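Long-range contacts in nitroreductase-like family protein (Bacillus cereus, PDB 2I7H), which belongs to the nitroreductase family of alpha-beta flavoproteins and binds flavin mononucleotide in a two-subunit assembly: residues 49-54 and 113-118; 90-95 and 162-167; 99-104 and 155-160. All blocks are in the same frame, centred on the assembly; numbering follows the deposited sequence.

Contact 1: residues 49-54 and 113-118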
loop_
_atom_site.group_PDB
_atom_site.type_symbol
_atom_site.label_atom_id
_atom_site.label_comp_id
_atom_site.label_asym_id
_atom_site.label_seq_id
_atom_site.Cartn_x
_atom_site.Cartn_y
_atom_site.Cartn_z
ATOM N N ARG A 49 -10.704 -10.654 -2.603
ATOM C CA ARG A 49 -11.862 -9.983 -1.982
ATOM C C ARG A 49 -12.093 -8.600 -2.572
ATOM O O ARG A 49 -13.178 -8.042 -2.400
ATOM C CB ARG A 49 -11.737 -9.886 -0.457
ATOM C CG ARG A 49 -11.887 -11.196 0.258
ATOM C CD ARG A 49 -12.097 -10.994 1.755
ATOM N NE ARG A 49 -10.890 -10.513 2.423
ATOM C CZ ARG A 49 -9.950 -11.291 2.965
ATOM N NH1 ARG A 49 -8.894 -10.736 3.574
ATOM N NH2 ARG A 49 -10.080 -12.609 2.909
ATOM N N GLU A 50 -11.074 -8.068 -3.256
ATOM C CA GLU A 50 -11.128 -6.745 -3.894
ATOM C C GLU A 50 -11.852 -5.710 -3.002
ATOM O O GLU A 50 -12.887 -5.182 -3.390
ATOM C CB GLU A 50 -11.787 -6.832 -5.291
ATOM C CG GLU A 50 -10.998 -7.633 -6.308
ATOM C CD GLU A 50 -11.693 -7.689 -7.674
ATOM O OE1 GLU A 50 -12.729 -8.384 -7.824
ATOM O OE2 GLU A 50 -11.208 -7.007 -8.596
ATOM N N PRO A 51 -11.306 -5.433 -1.807
ATOM C CA PRO A 51 -12.068 -4.713 -0.786
ATOM C C PRO A 51 -12.378 -3.245 -1.109
ATOM O O PRO A 51 -13.192 -2.616 -0.422
ATOM C CB PRO A 51 -11.135 -4.796 0.436
ATOM C CG PRO A 51 -9.771 -4.869 -0.150
ATOM C CD PRO A 51 -9.951 -5.776 -1.314
ATOM N N TRP A 52 -11.729 -2.701 -2.124
ATOM C CA TRP A 52 -11.761 -1.251 -2.350
ATOM C C TRP A 52 -13.086 -0.808 -3.000
ATOM O O TRP A 52 -13.659 -1.533 -3.813
ATOM C CB TRP A 52 -10.560 -0.832 -3.209
ATOM C CG TRP A 52 -10.327 -1.775 -4.351
ATOM C CD1 TRP A 52 -11.092 -1.888 -5.515
ATOM C CD2 TRP A 52 -9.302 -2.786 -4.453
ATOM N NE1 TRP A 52 -10.587 -2.870 -6.313
ATOM C CE2 TRP A 52 -9.502 -3.455 -5.697
ATOM C CE3 TRP A 52 -8.250 -3.191 -3.628
ATOM C CZ2 TRP A 52 -8.681 -4.502 -6.131
ATOM C CZ3 TRP A 52 -7.415 -4.251 -4.061
ATOM C CH2 TRP A 52 -7.651 -4.890 -5.308
ATOM N N ASN A 53 -13.548 0.386 -2.629
ATOM C CA ASN A 53 -14.720 1.033 -3.233
ATOM C C ASN A 53 -14.402 2.503 -3.274
ATOM O O ASN A 53 -13.552 2.952 -2.532
ATOM C CB ASN A 53 -15.965 0.880 -2.350
ATOM C CG ASN A 53 -16.392 -0.541 -2.176
ATOM O OD1 ASN A 53 -17.299 -0.996 -2.850
ATOM N ND2 ASN A 53 -15.763 -1.249 -1.259
ATOM N N CYS A 54 -15.098 3.254 -4.131
ATOM C CA CYS A 54 -14.794 4.675 -4.344
ATOM C C CYS A 54 -16.021 5.556 -4.478
ATOM O O CYS A 54 -17.065 5.105 -4.969
ATOM C CB CYS A 54 -13.933 4.848 -5.597
ATOM S SG CYS A 54 -12.340 3.976 -5.514
ATOM N N TYR A 113 -7.417 -3.828 4.357
ATOM C CA TYR A 113 -6.823 -2.516 4.484
ATOM C C TYR A 113 -5.466 -2.429 3.750
ATOM O O TYR A 113 -5.209 -1.474 2.997
ATOM C CB TYR A 113 -6.695 -2.192 5.978
ATOM C CG TYR A 113 -6.244 -0.816 6.291
ATOM C CD1 TYR A 113 -7.118 0.262 6.218
ATOM C CD2 TYR A 113 -4.930 -0.571 6.653
ATOM C CE1 TYR A 113 -6.688 1.560 6.509
ATOM C CE2 TYR A 113 -4.498 0.723 6.940
ATOM C CZ TYR A 113 -5.358 1.753 6.861
ATOM O OH TYR A 113 -4.900 2.990 7.189
ATOM N N ALA A 114 -4.621 -3.439 3.943
ATOM C CA ALA A 114 -3.379 -3.579 3.177
ATOM C C ALA A 114 -3.615 -3.474 1.655
ATOM O O ALA A 114 -2.958 -2.669 0.960
ATOM C CB ALA A 114 -2.684 -4.910 3.535
ATOM N N ALA A 115 -4.554 -4.280 1.161
ATOM C CA ALA A 115 -4.944 -4.295 -0.242
ATOM C C ALA A 115 -5.473 -2.946 -0.682
ATOM O O ALA A 115 -5.179 -2.481 -1.788
ATOM C CB ALA A 115 -6.005 -5.412 -0.497
ATOM N N THR A 116 -6.270 -2.306 0.176
ATOM C CA THR A 116 -6.830 -1.019 -0.193
ATOM C C THR A 116 -5.727 0.068 -0.258
ATOM O O THR A 116 -5.745 0.878 -1.155
ATOM C CB THR A 116 -7.987 -0.644 0.701
ATOM O OG1 THR A 116 -9.004 -1.632 0.552
ATOM C CG2 THR A 116 -8.532 0.687 0.311
ATOM N N CYS A 117 -4.737 0.003 0.634
ATOM C CA CYS A 117 -3.561 0.861 0.543
ATOM C C CYS A 117 -2.668 0.607 -0.674
ATOM O O CYS A 117 -2.137 1.562 -1.235
ATOM C CB CYS A 117 -2.737 0.775 1.816
ATOM S SG CYS A 117 -3.651 1.324 3.244
ATOM N N ALA A 118 -2.519 -0.664 -1.072
ATOM C CA ALA A 118 -1.775 -1.049 -2.259
ATOM C C ALA A 118 -2.452 -0.483 -3.535
ATOM O O ALA A 118 -1.768 0.017 -4.419
ATOM C CB ALA A 118 -1.584 -2.660 -2.353
#
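Pro51 and Trp52 pack against Ala115 and Thr116, two successive residues of helix 106-129. All four residues are buried, and this is the tight part of the contact. The proline ring meets the helix through its CG. Pro51 CG lies 3.8 Å from Ala115 CB and 3.4 Å from Thr116 OG1, and the side chains of Pro51 and Thr116 pass one another, running opposite ways. The hydroxyl of Thr116 is not bonded to 49-54. Thr116 OG1 stands beside its own backbone N (chi1 -61°) and is hydrogen-bonded to Asp112 O, in the preceding turn. Trp52 uses the six-membered end of its indole. Trp52 CZ3 comes within 4.0 Å of Ala115 CB and 3.6 Å of Ala115 O, while Thr116 CA lies at the ring edge, near its plane. Within the same segment, Pro51 CD sits over one face of the indole, toward the rim. No hydrogen bond joins the two segments, so van der Waals contact carries the join.

The looser side lies at Arg49 and Asn53, both partly exposed and both without contact to residues 113-118. Arg49 instead forms salt bridges with Asp112 and Glu111, and Asn53 packs on Lys183 of the second subunit. Next to this packing, Ala114 touches flavin mononucleotide. The flavin pocket also includes Asn45 and Glu111, consistent with the flavin site of the nitroreductase fold, which lies at the dimer interface.

Contact 2: residues 90-95 and 162-167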
loop_
_atom_site.group_PDB
_atom_site.type_symbol
_atom_site.label_atom_id
_atom_site.label_comp_id
_atom_site.label_asym_id
_atom_site.label_seq_id
_atom_site.Cartn_x
_atom_site.Cartn_y
_atom_site.Cartn_z
ATOM N N LEU A 90 -12.677 23.238 -3.809
ATOM C CA LEU A 90 -13.348 23.734 -4.990
ATOM C C LEU A 90 -12.362 24.216 -6.061
ATOM O O LEU A 90 -12.761 24.507 -7.201
ATOM C CB LEU A 90 -14.354 24.813 -4.583
ATOM C CG LEU A 90 -15.804 24.333 -4.392
ATOM C CD1 LEU A 90 -15.962 22.912 -3.969
ATOM C CD2 LEU A 90 -16.583 25.218 -3.455
ATOM N N SER A 91 -11.079 24.297 -5.688
ATOM C CA SER A 91 -9.992 24.529 -6.651
ATOM C C SER A 91 -9.124 23.288 -6.777
ATOM O O SER A 91 -7.936 23.362 -7.121
ATOM C CB SER A 91 -9.155 25.770 -6.289
ATOM O OG SER A 91 -8.874 25.799 -4.907
ATOM N N THR A 92 -9.735 22.145 -6.467
ATOM C CA THR A 92 -9.142 20.830 -6.647
ATOM C C THR A 92 -10.072 20.103 -7.599
ATOM O O THR A 92 -11.248 19.930 -7.284
ATOM C CB THR A 92 -9.040 20.078 -5.308
ATOM O OG1 THR A 92 -8.205 20.825 -4.419
ATOM C CG2 THR A 92 -8.461 18.668 -5.485
ATOM N N PRO A 93 -9.576 19.747 -8.795
ATOM C CA PRO A 93 -10.429 19.129 -9.828
ATOM C C PRO A 93 -11.256 17.890 -9.424
ATOM O O PRO A 93 -12.376 17.726 -9.905
ATOM C CB PRO A 93 -9.427 18.778 -10.957
ATOM C CG PRO A 93 -8.362 19.748 -10.808
ATOM C CD PRO A 93 -8.214 19.982 -9.304
ATOM N N ALA A 94 -10.706 17.014 -8.595
ATOM C CA ALA A 94 -11.403 15.790 -8.227
ATOM C C ALA A 94 -10.998 15.404 -6.828
ATOM O O ALA A 94 -9.866 15.669 -6.403
ATOM C CB ALA A 94 -11.089 14.647 -9.234
ATOM N N GLN A 95 -11.952 14.835 -6.097
ATOM C CA GLN A 95 -11.690 14.085 -4.863
ATOM C C GLN A 95 -12.184 12.663 -5.049
ATOM O O GLN A 95 -13.256 12.440 -5.626
ATOM C CB GLN A 95 -12.404 14.691 -3.655
ATOM C CG GLN A 95 -11.753 15.928 -3.092
ATOM C CD GLN A 95 -12.300 17.210 -3.690
ATOM O OE1 GLN A 95 -13.459 17.274 -4.131
ATOM N NE2 GLN A 95 -11.465 18.262 -3.684
ATOM N N ILE A 162 -8.866 10.052 1.367
ATOM C CA ILE A 162 -9.463 10.906 0.353
ATOM C C ILE A 162 -8.327 11.381 -0.514
ATOM O O ILE A 162 -7.413 12.031 -0.042
ATOM C CB ILE A 162 -10.279 12.088 0.931
ATOM C CG1 ILE A 162 -11.327 11.551 1.917
ATOM C CG2 ILE A 162 -10.902 12.941 -0.243
ATOM C CD1 ILE A 162 -12.357 12.562 2.416
ATOM N N LEU A 163 -8.369 11.017 -1.786
ATOM C CA LEU A 163 -7.345 11.452 -2.717
ATOM C C LEU A 163 -7.789 12.738 -3.400
ATOM O O LEU A 163 -8.876 12.793 -3.954
ATOM C CB LEU A 163 -7.068 10.376 -3.766
ATOM C CG LEU A 163 -6.465 9.046 -3.357
ATOM C CD1 LEU A 163 -6.968 8.047 -4.361
ATOM C CD2 LEU A 163 -4.927 9.136 -3.368
ATOM N N HIS A 164 -6.943 13.762 -3.329
ATOM C CA HIS A 164 -7.177 15.056 -3.982
ATOM C C HIS A 164 -6.275 15.117 -5.202
ATOM O O HIS A 164 -5.091 14.861 -5.105
ATOM C CB HIS A 164 -6.903 16.207 -3.024
ATOM C CG HIS A 164 -7.906 16.295 -1.911
ATOM N ND1 HIS A 164 -8.774 17.353 -1.774
ATOM C CD2 HIS A 164 -8.183 15.448 -0.886
ATOM C CE1 HIS A 164 -9.529 17.171 -0.703
ATOM N NE2 HIS A 164 -9.195 16.018 -0.153
ATOM N N ILE A 165 -6.852 15.415 -6.351
ATOM C CA ILE A 165 -6.213 15.101 -7.623
ATOM C C ILE A 165 -6.348 16.251 -8.606
ATOM O O ILE A 165 -7.395 16.873 -8.695
ATOM C CB ILE A 165 -6.868 13.855 -8.278
ATOM C CG1 ILE A 165 -6.927 12.690 -7.297
ATOM C CG2 ILE A 165 -6.146 13.458 -9.577
ATOM C CD1 ILE A 165 -8.090 11.726 -7.542
ATOM N N GLY A 166 -5.285 16.506 -9.359
ATOM C CA GLY A 166 -5.359 17.402 -10.511
ATOM C C GLY A 166 -3.992 17.643 -11.106
ATOM O O GLY A 166 -2.975 17.195 -10.559
ATOM N N TYR A 167 -3.969 18.332 -12.239
ATOM C CA TYR A 167 -2.715 18.727 -12.878
ATOM C C TYR A 167 -2.071 19.825 -12.051
ATOM O O TYR A 167 -2.743 20.532 -11.308
ATOM C CB TYR A 167 -2.953 19.167 -14.341
ATOM C CG TYR A 167 -3.449 18.038 -15.196
ATOM C CD1 TYR A 167 -4.801 17.942 -15.553
ATOM C CD2 TYR A 167 -2.578 17.028 -15.613
ATOM C CE1 TYR A 167 -5.263 16.863 -16.327
ATOM C CE2 TYR A 167 -3.020 15.956 -16.378
ATOM C CZ TYR A 167 -4.358 15.873 -16.723
ATOM O OH TYR A 167 -4.779 14.811 -17.482
#
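Ala94 and Ile165 form an antiparallel hydrogen-bonded pair where strand 94-101 begins beside strand 157-167. The backbone bonds are unequal. Ile165 N to Ala94 O measures 3.0 Å, whereas the return bond from Ala94 N to Ile165 O is weak, at 3.3 Å. The next pair, Gln95 with His164, is non-hydrogen-bonded. There Gln95 CA makes a CH...O contact with Leu163 O at 3.2 Å.

The main side-chain contact is a CH-pi interaction. Gln95 CG lies over one face of the His164 imidazole, 3.7 Å from the ring centroid and nearest the CE1 and ND1 rim. The Gln95 chain bends at chi2 (92°), which turns CD away from an extended course. Its amide plane stands 66° from the ring plane. Gln95 NE2 is hydrogen-bonded to Phe89 O, just before the segment, which helps fix the amide. Phe89 also meets the His164 ring edge-to-face.

The remaining contacts are made by carbon atoms. With OG1 beside the backbone N (chi1 -61°), the other branch of Thr92, CG2, lies anti to that N and comes to the edge of the imidazole. Thr92 CG2 is 3.8 Å from His164 CB. The Thr92 hydroxyl bonds to Arg88 O. The Pro93 ring packs on the Gly166 backbone, with Pro93 CG 3.8 Å from Gly166 CA. Pro93 CD lies 3.3 Å from Ile165 O.

Gln95 and His164 share one face of the sheet, where Gln95 touches helix 62-71. Ala94 and Ile165 share the other, where Ile165 packs on Phe123 of helix 106-129. Strands 53-58 and 132-137 flank the pair of strands.

Contact 3: residues 99-104 and 155-160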
loop_
_atom_site.group_PDB
_atom_site.type_symbol
_atom_site.label_atom_id
_atom_site.label_comp_id
_atom_site.label_asym_id
_atom_site.label_seq_id
_atom_site.Cartn_x
_atom_site.Cartn_y
_atom_site.Cartn_z
ATOM N N TYR A 99 -12.939 3.720 0.245
ATOM C CA TYR A 99 -13.464 3.092 1.423
ATOM C C TYR A 99 -13.601 1.579 1.243
ATOM O O TYR A 99 -13.471 1.051 0.128
ATOM C CB TYR A 99 -14.788 3.766 1.880
ATOM C CG TYR A 99 -15.923 3.524 0.966
ATOM C CD1 TYR A 99 -16.134 4.347 -0.156
ATOM C CD2 TYR A 99 -16.785 2.458 1.183
ATOM C CE1 TYR A 99 -17.179 4.112 -1.015
ATOM C CE2 TYR A 99 -17.844 2.211 0.326
ATOM C CZ TYR A 99 -18.026 3.039 -0.778
ATOM O OH TYR A 99 -19.074 2.790 -1.627
HETATM N N MSE A 100 -13.837 0.894 2.363
HETATM C CA MSE A 100 -14.018 -0.559 2.387
HETATM C C MSE A 100 -15.010 -0.952 3.482
HETATM O O MSE A 100 -15.201 -0.213 4.454
HETATM C CB MSE A 100 -12.677 -1.287 2.629
HETATM C CG MSE A 100 -12.034 -0.924 3.972
HETATM SE SE MSE A 100 -10.386 -1.890 4.248
HETATM C CE MSE A 100 -10.618 -2.364 6.049
ATOM N N ASN A 101 -15.622 -2.122 3.320
ATOM C CA ASN A 101 -16.409 -2.694 4.407
ATOM C C ASN A 101 -15.449 -3.190 5.459
ATOM O O ASN A 101 -14.482 -3.871 5.129
ATOM C CB ASN A 101 -17.320 -3.805 3.900
ATOM C CG ASN A 101 -18.372 -3.285 2.965
ATOM O OD1 ASN A 101 -19.147 -2.407 3.320
ATOM N ND2 ASN A 101 -18.393 -3.804 1.739
ATOM N N GLU A 102 -15.725 -2.865 6.711
ATOM C CA GLU A 102 -14.832 -3.258 7.772
ATOM C C GLU A 102 -15.173 -4.655 8.243
ATOM O O GLU A 102 -16.243 -4.881 8.810
ATOM C CB GLU A 102 -14.934 -2.276 8.932
ATOM C CG GLU A 102 -13.957 -2.580 9.996
ATOM C CD GLU A 102 -12.707 -1.850 9.801
ATOM O OE1 GLU A 102 -12.248 -1.248 10.764
ATOM O OE2 GLU A 102 -12.175 -1.862 8.672
ATOM N N ASP A 103 -14.265 -5.587 8.014
ATOM C CA ASP A 103 -14.453 -6.964 8.469
ATOM C C ASP A 103 -14.318 -6.932 9.992
ATOM O O ASP A 103 -13.434 -6.282 10.500
ATOM C CB ASP A 103 -13.449 -7.934 7.795
ATOM C CG ASP A 103 -13.833 -9.409 7.962
ATOM O OD1 ASP A 103 -13.832 -9.922 9.107
ATOM O OD2 ASP A 103 -14.147 -10.079 6.928
ATOM N N PRO A 104 -15.232 -7.596 10.714
ATOM C CA PRO A 104 -15.127 -7.633 12.178
ATOM C C PRO A 104 -13.886 -8.365 12.724
ATOM O O PRO A 104 -13.512 -8.171 13.872
ATOM C CB PRO A 104 -16.443 -8.309 12.630
ATOM C CG PRO A 104 -16.988 -8.984 11.398
ATOM C CD PRO A 104 -16.395 -8.332 10.184
ATOM N N ARG A 155 -22.284 2.580 8.999
ATOM C CA ARG A 155 -21.303 2.266 10.045
ATOM C C ARG A 155 -20.597 0.992 9.634
ATOM O O ARG A 155 -21.166 0.158 8.912
ATOM C CB ARG A 155 -21.981 2.025 11.396
ATOM C CG ARG A 155 -21.039 2.186 12.600
ATOM C CD ARG A 155 -21.751 2.103 13.956
ATOM N NE ARG A 155 -22.995 2.882 14.006
ATOM C CZ ARG A 155 -24.189 2.379 13.707
ATOM N NH1 ARG A 155 -24.285 1.098 13.344
ATOM N NH2 ARG A 155 -25.278 3.143 13.771
ATOM N N GLY A 156 -19.363 0.822 10.068
ATOM C CA GLY A 156 -18.658 -0.360 9.592
ATOM C C GLY A 156 -18.239 -0.308 8.119
ATOM O O GLY A 156 -17.951 -1.341 7.513
ATOM N N GLN A 157 -18.217 0.895 7.554
ATOM C CA GLN A 157 -17.468 1.151 6.333
ATOM C C GLN A 157 -16.359 2.125 6.683
ATOM O O GLN A 157 -16.620 3.184 7.249
ATOM C CB GLN A 157 -18.355 1.703 5.225
ATOM C CG GLN A 157 -19.349 0.681 4.729
ATOM C CD GLN A 157 -20.254 1.237 3.666
ATOM O OE1 GLN A 157 -20.926 2.244 3.871
ATOM N NE2 GLN A 157 -20.279 0.587 2.519
ATOM N N ARG A 158 -15.135 1.737 6.377
ATOM C CA ARG A 158 -13.962 2.476 6.764
ATOM C C ARG A 158 -13.436 3.290 5.593
ATOM O O ARG A 158 -13.382 2.807 4.460
ATOM C CB ARG A 158 -12.873 1.518 7.261
ATOM C CG ARG A 158 -11.541 2.187 7.492
ATOM C CD ARG A 158 -10.443 1.166 7.702
ATOM N NE ARG A 158 -10.533 0.483 9.003
ATOM C CZ ARG A 158 -9.841 0.830 10.093
ATOM N NH1 ARG A 158 -9.020 1.871 10.033
ATOM N NH2 ARG A 158 -9.993 0.151 11.244
ATOM N N ILE A 159 -13.055 4.527 5.883
ATOM C CA ILE A 159 -12.491 5.413 4.887
ATOM C C ILE A 159 -10.992 5.314 5.015
ATOM O O ILE A 159 -10.408 5.701 6.023
ATOM C CB ILE A 159 -12.984 6.879 5.046
ATOM C CG1 ILE A 159 -14.509 6.942 4.901
ATOM C CG2 ILE A 159 -12.246 7.831 4.082
ATOM C CD1 ILE A 159 -15.099 8.349 5.097
ATOM N N VAL A 160 -10.379 4.755 3.988
ATOM C CA VAL A 160 -8.929 4.595 3.949
ATOM C C VAL A 160 -8.204 5.885 3.558
ATOM O O VAL A 160 -7.121 6.159 4.067
ATOM C CB VAL A 160 -8.530 3.424 3.044
ATOM C CG1 VAL A 160 -7.064 3.179 3.139
ATOM C CG2 VAL A 160 -9.330 2.178 3.485
#
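Arg158 lies alongside selenomethionine Met100, pointing the same way, with Met100 CE 3.9 Å from Arg158 CD. The guanidinium then meets Glu102 side-on. Glu102 is deposited in two conformers; in the one described, Arg158 NH2 reaches Glu102 OE1 at 2.7 Å on its syn lone pair, and Arg158 NE reaches Glu102 OE2 at 2.9 Å. Both oxygens lie in the guanidinium plane, although the carboxylate is turned 35° from it. The Arg158 chain bends at chi3 (-72°), which sets NE for this grip. Arg158 NH1 forms a salt bridge with Asp110 of the second subunit.

On the other face of the sheet, Gln157 lies beside Asn101. Gln157 NE2 donates to Asn101 OD1 at 3.3 Å, tilted from the carbonyl plane; the two amide planes are nearly parallel, 10° apart. Tyr99 points the same way beside this glutamine, its ring steeply turned against the amide, with Tyr99 CE2 3.7 Å from Gln157 NE2. Gln157 OE1 takes a bond from Thr154 N.

In the backbone, Met100 and Arg158 form a hydrogen-bonded antiparallel pair, Arg158 N to Met100 O at 2.7 Å. Glu102 N continues the pairing by bonding to Gly156 O at 2.8 Å.

Strands 94-101 and 157-167 are the inner pair of the four-stranded antiparallel sheet. Tyr99 also pairs with Asn53 of strand 53-58. Val160 packs on helix 106-129, and Ile159 on helix 145-150.

Contacts 2 and 3 hold the same two antiparallel strands, 94-101 and 157-167, at opposite ends, with centres about 23 Å apart. Contact 2 is buried and relies on backbone bonds, a CH-pi contact and apolar packing. Contact 3 is only partly buried. Its outer end carries a salt bridge and an amide pair. Contact 1 is buried too, but it joins the 49-54 segment to helix 106-129 and has no hydrogen bond across it. It touches contact 3 directly: Asn53 N lies 2.8 Å from Tyr99 O, and Thr116 packs on Val160. Contacts 1 and 3 also reach the second subunit, whereas no other chain touches contact 2.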